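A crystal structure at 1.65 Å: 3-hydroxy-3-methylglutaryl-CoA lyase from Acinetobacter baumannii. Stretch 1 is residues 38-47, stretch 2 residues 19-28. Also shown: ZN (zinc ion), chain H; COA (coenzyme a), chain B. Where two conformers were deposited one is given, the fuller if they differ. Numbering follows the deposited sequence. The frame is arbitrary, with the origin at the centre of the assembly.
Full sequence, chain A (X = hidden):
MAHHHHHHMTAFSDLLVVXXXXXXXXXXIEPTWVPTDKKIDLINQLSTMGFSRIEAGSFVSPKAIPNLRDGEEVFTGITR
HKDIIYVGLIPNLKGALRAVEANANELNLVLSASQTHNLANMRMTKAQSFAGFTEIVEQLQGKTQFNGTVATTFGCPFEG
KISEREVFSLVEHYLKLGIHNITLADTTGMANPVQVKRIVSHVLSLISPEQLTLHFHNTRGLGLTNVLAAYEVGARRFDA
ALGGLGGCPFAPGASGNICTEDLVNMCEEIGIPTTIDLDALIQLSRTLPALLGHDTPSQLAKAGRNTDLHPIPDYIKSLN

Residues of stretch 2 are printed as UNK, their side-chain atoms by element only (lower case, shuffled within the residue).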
ATOM      1  N   LYS A  38      -3.821  -2.464 -30.248  1.00 19.40           N
ATOM      2  CA  LYS A  38      -4.127  -2.910 -28.895  0.59 18.15           C
ATOM      3  C   LYS A  38      -4.041  -1.768 -27.893  1.00 19.39           C
ATOM      4  O   LYS A  38      -4.756  -1.793 -26.884  1.00 21.32           O
ATOM      5  CB  LYS A  38      -3.210  -4.072 -28.501  0.59 18.53           C
ATOM      6  CG  LYS A  38      -3.450  -5.306 -29.358  0.59 21.76           C
ATOM      7  CD  LYS A  38      -2.631  -6.516 -28.921  0.59 23.01           C
ATOM      8  CE  LYS A  38      -2.721  -7.622 -29.958  0.59 32.39           C
ATOM      9  NZ  LYS A  38      -2.159  -8.903 -29.455  0.59 41.95           N
ATOM     10  N   LYS A  39      -3.187  -0.766 -28.150  1.00 18.41           N
ATOM     11  CA  LYS A  39      -3.243   0.469 -27.371  1.00 17.81           C
ATOM     12  C   LYS A  39      -4.601   1.135 -27.551  1.00 19.78           C
ATOM     13  O   LYS A  39      -5.221   1.587 -26.578  1.00 19.28           O
ATOM     14  CB  LYS A  39      -2.131   1.438 -27.796  1.00 18.86           C
ATOM     15  CG  LYS A  39      -0.694   1.048 -27.402  1.00 18.19           C
ATOM     16  CD  LYS A  39       0.216   2.270 -27.577  1.00 19.48           C
ATOM     17  CE  LYS A  39       1.683   1.966 -27.301  1.00 22.22           C
ATOM     18  NZ  LYS A  39       2.333   1.294 -28.470  1.00 22.95           N
ATOM     19  N   ILE A  40      -5.074   1.193 -28.796  1.00 18.07           N
ATOM     20  CA  ILE A  40      -6.374   1.785 -29.096  1.00 16.78           C
ATOM     21  C   ILE A  40      -7.480   1.015 -28.389  1.00 20.90           C
ATOM     22  O   ILE A  40      -8.368   1.609 -27.761  1.00 20.83           O
ATOM     23  CB  ILE A  40      -6.594   1.838 -30.621  1.00 18.84           C
ATOM     24  CG1 ILE A  40      -5.690   2.911 -31.241  1.00 20.22           C
ATOM     25  CG2 ILE A  40      -8.043   2.107 -30.938  1.00 21.26           C
ATOM     26  CD1 ILE A  40      -5.523   2.787 -32.720  1.00 21.92           C
ATOM     27  N   ASP A  41      -7.414  -0.319 -28.428  1.00 19.00           N
ATOM     28  CA  ASP A  41      -8.425  -1.144 -27.762  0.56 20.06           C
ATOM     29  C   ASP A  41      -8.450  -0.891 -26.262  1.00 20.33           C
ATOM     30  O   ASP A  41      -9.523  -0.831 -25.647  1.00 19.97           O
ATOM     31  CB  ASP A  41      -8.152  -2.629 -28.025  0.56 21.44           C
ATOM     32  CG  ASP A  41      -8.609  -3.083 -29.394  0.56 26.45           C
ATOM     33  OD1 ASP A  41      -9.272  -2.302 -30.107  0.56 28.77           O
ATOM     34  OD2 ASP A  41      -8.302  -4.238 -29.758  0.56 30.65           O
ATOM     35  N   LEU A  42      -7.267  -0.789 -25.649  1.00 18.97           N
ATOM     36  CA  LEU A  42      -7.176  -0.555 -24.209  1.00 19.39           C
ATOM     37  C   LEU A  42      -7.821   0.772 -23.836  1.00 18.82           C
ATOM     38  O   LEU A  42      -8.623   0.845 -22.895  1.00 18.86           O
ATOM     39  CB  LEU A  42      -5.713  -0.582 -23.768  1.00 18.71           C
ATOM     40  CG  LEU A  42      -5.463  -0.167 -22.311  1.00 22.76           C
ATOM     41  CD1 LEU A  42      -6.082  -1.164 -21.346  1.00 24.78           C
ATOM     42  CD2 LEU A  42      -3.961   0.006 -22.061  1.00 26.80           C
ATOM     43  N   ILE A  43      -7.509   1.828 -24.589  1.00 16.56           N
ATOM     44  CA  ILE A  43      -8.111   3.131 -24.313  1.00 17.13           C
ATOM     45  C   ILE A  43      -9.617   3.085 -24.541  1.00 20.94           C
ATOM     46  O   ILE A  43     -10.386   3.637 -23.746  1.00 18.88           O
ATOM     47  CB  ILE A  43      -7.421   4.216 -25.157  1.00 16.30           C
ATOM     48  CG1 ILE A  43      -5.952   4.343 -24.723  1.00 16.94           C
ATOM     49  CG2 ILE A  43      -8.167   5.558 -25.041  1.00 18.16           C
ATOM     50  CD1 ILE A  43      -5.065   4.998 -25.769  1.00 18.18           C
ATOM     51  N   ASN A  44     -10.066   2.409 -25.612  1.00 16.96           N
ATOM     52  CA  ASN A  44     -11.505   2.287 -25.848  1.00 17.75           C
ATOM     53  C   ASN A  44     -12.190   1.597 -24.671  1.00 20.93           C
ATOM     54  O   ASN A  44     -13.303   1.972 -24.293  1.00 22.40           O
ATOM     55  CB  ASN A  44     -11.787   1.521 -27.138  1.00 18.30           C
ATOM     56  CG  ASN A  44     -11.508   2.341 -28.380  1.00 20.89           C
ATOM     57  OD1 ASN A  44     -11.318   3.556 -28.309  1.00 21.44           O
ATOM     58  ND2 ASN A  44     -11.496   1.681 -29.534  1.00 22.27           N
ATOM     59  N   GLN A  45     -11.538   0.589 -24.073  1.00 18.52           N
ATOM     60  CA  GLN A  45     -12.136  -0.069 -22.908  1.00 18.36           C
ATOM     61  C   GLN A  45     -12.111   0.853 -21.691  1.00 16.92           C
ATOM     62  O   GLN A  45     -13.100   0.942 -20.952  1.00 19.44           O
ATOM     63  CB  GLN A  45     -11.400  -1.375 -22.594  1.00 20.03           C
ATOM     64  CG  GLN A  45     -11.673  -2.487 -23.592  1.00 24.50           C
ATOM     65  CD  GLN A  45     -13.122  -2.905 -23.544  1.00 41.42           C
ATOM     66  OE1 GLN A  45     -13.826  -2.850 -24.548  1.00 54.15           O
ATOM     67  NE2 GLN A  45     -13.586  -3.304 -22.360  1.00 42.97           N
ATOM     68  N   LEU A  46     -10.996   1.542 -21.471  1.00 16.41           N
ATOM     69  CA  LEU A  46     -10.917   2.477 -20.354  1.00 16.27           C
ATOM     70  C   LEU A  46     -11.967   3.571 -20.481  1.00 20.13           C
ATOM     71  O   LEU A  46     -12.519   4.033 -19.473  1.00 18.15           O
ATOM     72  CB  LEU A  46      -9.521   3.093 -20.278  1.00 17.08           C
ATOM     73  CG  LEU A  46      -8.443   2.093 -19.875  1.00 16.89           C
ATOM     74  CD1 LEU A  46      -7.075   2.689 -20.206  1.00 19.18           C
ATOM     75  CD2 LEU A  46      -8.530   1.751 -18.388  1.00 20.12           C
ATOM     76  N   SER A  47     -12.256   3.994 -21.716  1.00 18.46           N
ATOM     77  CA  SER A  47     -13.280   5.008 -21.960  1.00 17.60           C
ATOM     78  C   SER A  47     -14.669   4.576 -21.528  1.00 20.31           C
ATOM     79  O   SER A  47     -15.555   5.432 -21.452  1.00 23.96           O
ATOM     80  CB  SER A  47     -13.349   5.393 -23.448  1.00 19.06           C
ATOM     81  OG  SER A  47     -12.231   6.188 -23.826  1.00 21.51           O
ATOM     82  N   UNK A  19      -8.352   9.793 -12.451  1.00 15.45           N
ATOM     83  CA  UNK A  19      -7.859  10.090 -13.797  1.00 14.45           C
ATOM     84  C   UNK A  19      -6.884   8.996 -14.213  1.00 17.09           C
ATOM     85  O   UNK A  19      -5.994   8.626 -13.443  1.00 18.62           O
ATOM     86  o   UNK A  19      -8.277  14.943 -13.214  1.00 20.52           O
ATOM     87  c   UNK A  19      -8.150  12.564 -13.234  1.00 19.05           C
ATOM     88  c   UNK A  19      -7.209  11.484 -13.829  1.00 16.27           C
ATOM     89  n   UNK A  19      -6.246  14.042 -12.859  1.00 25.55           N
ATOM     90  c   UNK A  19      -7.553  13.954 -13.115  1.00 21.88           C
ATOM     91  N   UNK A  20      -7.077   8.446 -15.413  1.00 14.95           N
ATOM     92  CA  UNK A  20      -6.398   7.216 -15.811  1.00 15.40           C
ATOM     93  C   UNK A  20      -5.172   7.539 -16.657  1.00 17.87           C
ATOM     94  O   UNK A  20      -5.264   8.315 -17.618  1.00 20.85           O
ATOM     95  c   UNK A  20      -7.362   6.307 -16.585  1.00 18.76           C
ATOM     96  o   UNK A  20      -6.759   3.977 -14.971  1.00 19.93           O
ATOM     97  c   UNK A  20      -6.716   5.020 -17.143  1.00 22.84           C
ATOM     98  c   UNK A  20      -6.147   4.107 -16.063  1.00 24.49           C
ATOM     99  o   UNK A  20      -5.065   3.519 -16.299  1.00 21.70           O
ATOM    100  N   UNK A  21      -4.017   6.965 -16.286  1.00 15.95           N
ATOM    101  CA  UNK A  21      -2.779   7.248 -17.024  1.00 14.12           C
ATOM    102  C   UNK A  21      -2.063   5.988 -17.508  1.00 18.74           C
ATOM    103  O   UNK A  21      -0.920   6.070 -17.981  1.00 17.23           O
ATOM    104  c   UNK A  21      -1.811   8.114 -16.186  1.00 16.53           C
ATOM    105  c   UNK A  21      -2.487   9.436 -15.750  1.00 20.56           C
ATOM    106  c   UNK A  21      -1.269   7.342 -14.969  1.00 19.90           C
ATOM    107  N   UNK A  22      -2.691   4.814 -17.424  1.00 17.72           N
ATOM    108  CA  UNK A  22      -1.968   3.624 -17.873  1.00 18.20           C
ATOM    109  C   UNK A  22      -1.539   3.659 -19.344  1.00 18.90           C
ATOM    110  O   UNK A  22      -0.477   3.083 -19.634  1.00 18.64           O
ATOM    111  o   UNK A  22      -3.946   2.294 -18.347  1.00 20.51           O
ATOM    112  c   UNK A  22      -2.758   2.329 -17.611  1.00 21.19           C
ATOM    113  N   UNK A  23      -2.262   4.267 -20.289  1.00 17.96           N
ATOM    114  CA  UNK A  23      -1.781   4.235 -21.678  1.00 16.08           C
ATOM    115  C   UNK A  23      -0.520   5.028 -21.889  1.00 22.95           C
ATOM    116  O   UNK A  23       0.134   4.838 -22.918  1.00 21.41           O
ATOM    117  c   UNK A  23      -3.613   4.856 -20.209  1.00 15.63           C
ATOM    118  c   UNK A  23      -2.946   4.830 -22.480  1.00 18.74           C
ATOM    119  c   UNK A  23      -4.172   4.620 -21.589  1.00 18.83           C
ATOM    120  N   UNK A  24      -0.174   5.928 -20.966  1.00 17.75           N
ATOM    121  CA  UNK A  24       1.021   6.755 -21.092  1.00 18.69           C
ATOM    122  C   UNK A  24       2.050   6.324 -20.042  1.00 17.05           C
ATOM    123  O   UNK A  24       3.058   5.704 -20.388  1.00 18.29           O
ATOM    124  c   UNK A  24       1.712   9.249 -21.391  1.00 19.65           C
ATOM    125  n   UNK A  24       4.424   9.664 -18.065  1.00 25.80           N
ATOM    126  c   UNK A  24       3.153  10.048 -18.014  1.00 24.61           C
ATOM    127  n   UNK A  24       2.382   9.935 -19.090  1.00 22.81           N
ATOM    128  c   UNK A  24       0.639   8.232 -20.951  1.00 19.81           C
ATOM    129  n   UNK A  24       2.662  10.562 -16.893  1.00 28.43           N
ATOM    130  c   UNK A  24       2.846   9.394 -20.373  1.00 20.83           C
ATOM    131  N   UNK A  25       1.806   6.625 -18.762  1.00 19.69           N
ATOM    132  CA  UNK A  25       2.770   6.263 -17.727  1.00 16.88           C
ATOM    133  C   UNK A  25       2.939   4.755 -17.655  1.00 17.50           C
ATOM    134  O   UNK A  25       4.053   4.253 -17.466  1.00 21.69           O
ATOM    135  o   UNK A  25       4.578   6.670 -15.618  1.00 27.31           O
ATOM    136  c   UNK A  25       3.452   7.211 -15.478  1.00 25.98           C
ATOM    137  o   UNK A  25       3.229   8.072 -14.605  1.00 21.80           O
ATOM    138  c   UNK A  25       2.307   6.823 -16.380  1.00 22.02           C
ATOM    139  N   UNK A  26       1.839   4.020 -17.824  1.00 19.00           N
ATOM    140  CA  UNK A  26       1.905   2.575 -17.718  1.00 19.93           C
ATOM    141  C   UNK A  26       2.742   1.947 -18.813  1.00 23.29           C
ATOM    142  O   UNK A  26       3.578   1.082 -18.553  1.00 30.29           O
ATOM    143  N   UNK A  27       2.540   2.382 -20.053  1.00 20.27           N
ATOM    144  CA  UNK A  27       3.175   1.706 -21.172  1.00 19.54           C
ATOM    145  C   UNK A  27       4.564   2.233 -21.496  1.00 24.28           C
ATOM    146  O   UNK A  27       5.342   1.521 -22.141  1.00 25.75           O
ATOM    147  c   UNK A  27       0.919   1.153 -22.273  1.00 19.88           C
ATOM    148  c   UNK A  27       0.238   1.166 -23.619  1.00 20.47           C
ATOM    149  c   UNK A  27       2.291   1.818 -22.415  1.00 19.44           C
ATOM    150  c   UNK A  27       1.048  -0.269 -21.758  1.00 25.60           C
ATOM    151  N   UNK A  28       4.914   3.441 -21.048  1.00 24.26           N
ATOM    152  CA  UNK A  28       6.191   4.002 -21.492  1.00 26.77           C
ATOM    153  C   UNK A  28       7.380   3.177 -21.009  1.00 29.48           C
ATOM    154  O   UNK A  28       8.413   3.131 -21.688  1.00 34.54           O
ATOM    155  o   UNK A  28       6.052   7.966 -19.854  1.00 30.63           O
ATOM    156  c   UNK A  28       6.403   5.604 -19.547  1.00 27.43           C
ATOM    157  c   UNK A  28       6.396   7.052 -19.092  1.00 32.74           C
ATOM    158  n   UNK A  28       6.774   7.269 -17.836  1.00 30.30           N
ATOM    159  c   UNK A  28       6.317   5.452 -21.030  1.00 28.92           C
TER
HETATM  160 ZN    ZN H 507       4.390   9.274 -13.367  1.00 25.69          ZN
HETATM  161  N1A COA B 501       8.564  14.622 -30.428  0.86 26.43           N
HETATM  162  C2A COA B 501       9.238  14.021 -31.419  0.86 29.45           C
HETATM  163  N3A COA B 501      10.420  14.334 -31.948  0.86 32.50           N
HETATM  164  C4A COA B 501      10.940  15.410 -31.336  0.86 28.26           C
HETATM  165  C5A COA B 501      10.380  16.128 -30.302  0.86 27.42           C
HETATM  166  C6A COA B 501       9.124  15.703 -29.828  0.86 27.02           C
HETATM  167  N6A COA B 501       8.466  16.309 -28.845  0.86 23.60           N
HETATM  168  N7A COA B 501      11.214  17.177 -29.936  0.86 26.49           N
HETATM  169  C8A COA B 501      12.248  17.074 -30.740  0.86 31.64           C
HETATM  170  N9A COA B 501      12.137  16.018 -31.613  0.86 32.01           N
HETATM  171  C1B COA B 501      13.079  15.619 -32.662  0.86 35.65           C
HETATM  172  C2B COA B 501      13.393  16.717 -33.676  0.86 39.81           C
HETATM  173  O2B COA B 501      12.412  16.902 -34.673  0.86 50.30           O
HETATM  174  C3B COA B 501      14.736  16.212 -34.198  0.86 49.90           C
HETATM  175  O3B COA B 501      14.554  15.054 -35.007  0.86 67.76           O
HETATM  176  P3B COA B 501      15.852  14.808 -35.942  0.86 75.29           P
HETATM  177  O7A COA B 501      16.882  14.048 -35.125  0.86 73.36           O
HETATM  178  O8A COA B 501      16.345  16.187 -36.336  0.86 72.73           O
HETATM  179  O9A COA B 501      15.367  14.014 -37.140  0.86 80.87           O
HETATM  180  C4B COA B 501      15.388  15.884 -32.866  0.86 47.34           C
HETATM  181  O4B COA B 501      14.321  15.272 -32.089  0.86 39.76           O
HETATM  182  C5B COA B 501      15.837  17.130 -32.150  0.86 49.22           C
HETATM  183  O5B COA B 501      16.479  16.767 -30.918  0.86 51.14           O
HETATM  184  P1A COA B 501      16.588  17.906 -29.803  0.86 48.40           P
HETATM  185  O1A COA B 501      15.597  18.988 -30.073  0.86 39.29           O
HETATM  186  O2A COA B 501      18.023  18.252 -29.572  0.86 57.64           O
HETATM  187  O3A COA B 501      16.040  17.056 -28.563  0.86 42.39           O
HETATM  188  P2A COA B 501      16.685  15.864 -27.718  0.86 39.92           P
HETATM  189  O4A COA B 501      17.729  16.435 -26.816  0.86 41.28           O
HETATM  190  O5A COA B 501      17.049  14.729 -28.618  0.86 46.03           O
HETATM  191  O6A COA B 501      15.399  15.414 -26.871  0.86 38.34           O
HETATM  192  CBP COA B 501      13.308  15.831 -25.794  0.86 22.36           C
HETATM  193  CCP COA B 501      14.698  16.395 -26.065  0.86 27.56           C
HETATM  194  CDP COA B 501      12.562  16.719 -24.793  0.86 25.00           C
HETATM  195  CEP COA B 501      12.521  15.789 -27.109  0.86 26.15           C
HETATM  196  CAP COA B 501      13.485  14.417 -25.234  0.86 21.79           C
HETATM  197  OAP COA B 501      14.398  14.464 -24.146  0.86 24.96           O
HETATM  198  C9P COA B 501      12.187  13.788 -24.757  0.86 28.34           C
HETATM  199  O9P COA B 501      11.337  13.424 -25.563  0.86 31.46           O
HETATM  200  N8P COA B 501      12.044  13.650 -23.448  0.86 25.84           N
HETATM  201  C7P COA B 501      10.812  13.181 -22.827  0.86 30.27           C
HETATM  202  C6P COA B 501      10.992  11.816 -22.213  0.86 30.67           C
HETATM  203  C5P COA B 501       9.771  11.387 -21.429  0.86 33.24           C
HETATM  204  O5P COA B 501       8.648  11.452 -21.926  0.86 26.15           O
HETATM  205  N4P COA B 501       9.987  10.930 -20.189  0.86 37.62           N
HETATM  206  C3P COA B 501       8.963  10.314 -19.356  0.86 43.70           C
HETATM  207  C2P COA B 501       7.797  11.238 -19.099  0.86 55.26           C
HETATM  208  S1P COA B 501       8.331  12.834 -18.431  0.86 63.32           S
HETATM  209  O   HOH W   1       6.186   8.412 -14.337  1.00 25.41           O

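Position 19 lies on a strand and carries three carbons in a row, the third bearing one oxygen and one nitrogen. This unbranched amide is Gln19; it stays out of reach of stretch 1, and both polar ends are hydrogen-bonded elsewhere in the structure.

At position 20 three carbons end in two oxygens, a carboxylate; the CA-to-CB bond points toward the helix of stretch 1, and the carbon chain lies beside Leu46. The residue is Glu20. Its CG packs 3.9 Å from Leu46 CD1, so the aliphatic part of an acidic side chain meets the leucine.

Position 21 has one carbon carrying two more, the beta-branched pattern of Val21. The CA-to-CB bond points away from stretch 1. Its role here is that of N-cap, and its O receives a 3.1 Å hydrogen bond from the N of position 24 and weak ones from the N atoms of positions 25 and 26, consistent with the wider pi-type turn at the start of the helix.

Position 22 shows one carbon and one oxygen, the oxygen beside Leu46, and is Ser22. Glu20 OE2 accepts from both Ser22 N (2.9 Å) and Ser22 OG (2.6 Å), tying the strand end to the first helical turn. The same OG lies 3.7 Å from Leu46 CD1, a contact without hydrogen bonding.

Three carbons close a ring onto the backbone N at position 23, and the ring sits against Ile43 and Leu46, which identifies Pro23. The CA-to-CB bond points toward stretch 1, and CG lies 3.6 Å from Ile43 CG1 and 3.8 Å from Leu46 CD1.

Position 24 has three carbons, a nitrogen, and a carbon with two further nitrogens: the guanidinium of Arg24. Out of reach of stretch 1, it places NH1 3.9 Å from C2P of coenzyme A.

Two carbons, the second with two oxygens, mark position 25 as Asp25. Its OD2 binds zinc at 2.1 Å, and OD1 accepts a hydrogen bond of 2.7 Å from water 1, itself a zinc ligand. Arg24 NH2 is 3.4 Å from Asp25 OD2, but out of the guanidinium plane, so the attraction is of charges only.

Position 26 has no side-chain atoms and is Gly26. An ideal CB here would lie 2.4 Å from Ser22 O, a clash within the turn itself.

Four carbons forked at the second, the forked end beside Lys39, identify position 27 as Leu27. Its CA-to-CB bond points toward stretch 1, and its CD1 meets Lys39 CG at 3.9 Å, using the aliphatic portion of the lysine.

Position 28, three carbons ending in one oxygen and one nitrogen, is Gln28. Its OE1 accepts from Arg24 NH1 (3.0 Å) and approaches C3P of coenzyme A at 3.8 Å.

The contact rests on side-chain packing, with no hydrogen bond across it. Lys39, Leu42, Ile43 and Leu46 recur along one side of the helix and meet Glu20, Ser22, Pro23 and Leu27, burying 306 Å² in all. The helices run at 133°, their axes 11.0 Å apart at closest approach. Arg24, Asp25 and Gln28 take no part in this packing; Asp25 binds the zinc, while Arg24 and Gln28 lie beside coenzyme A.

Stretch 2 (19-28) QEVSPRDGLQ
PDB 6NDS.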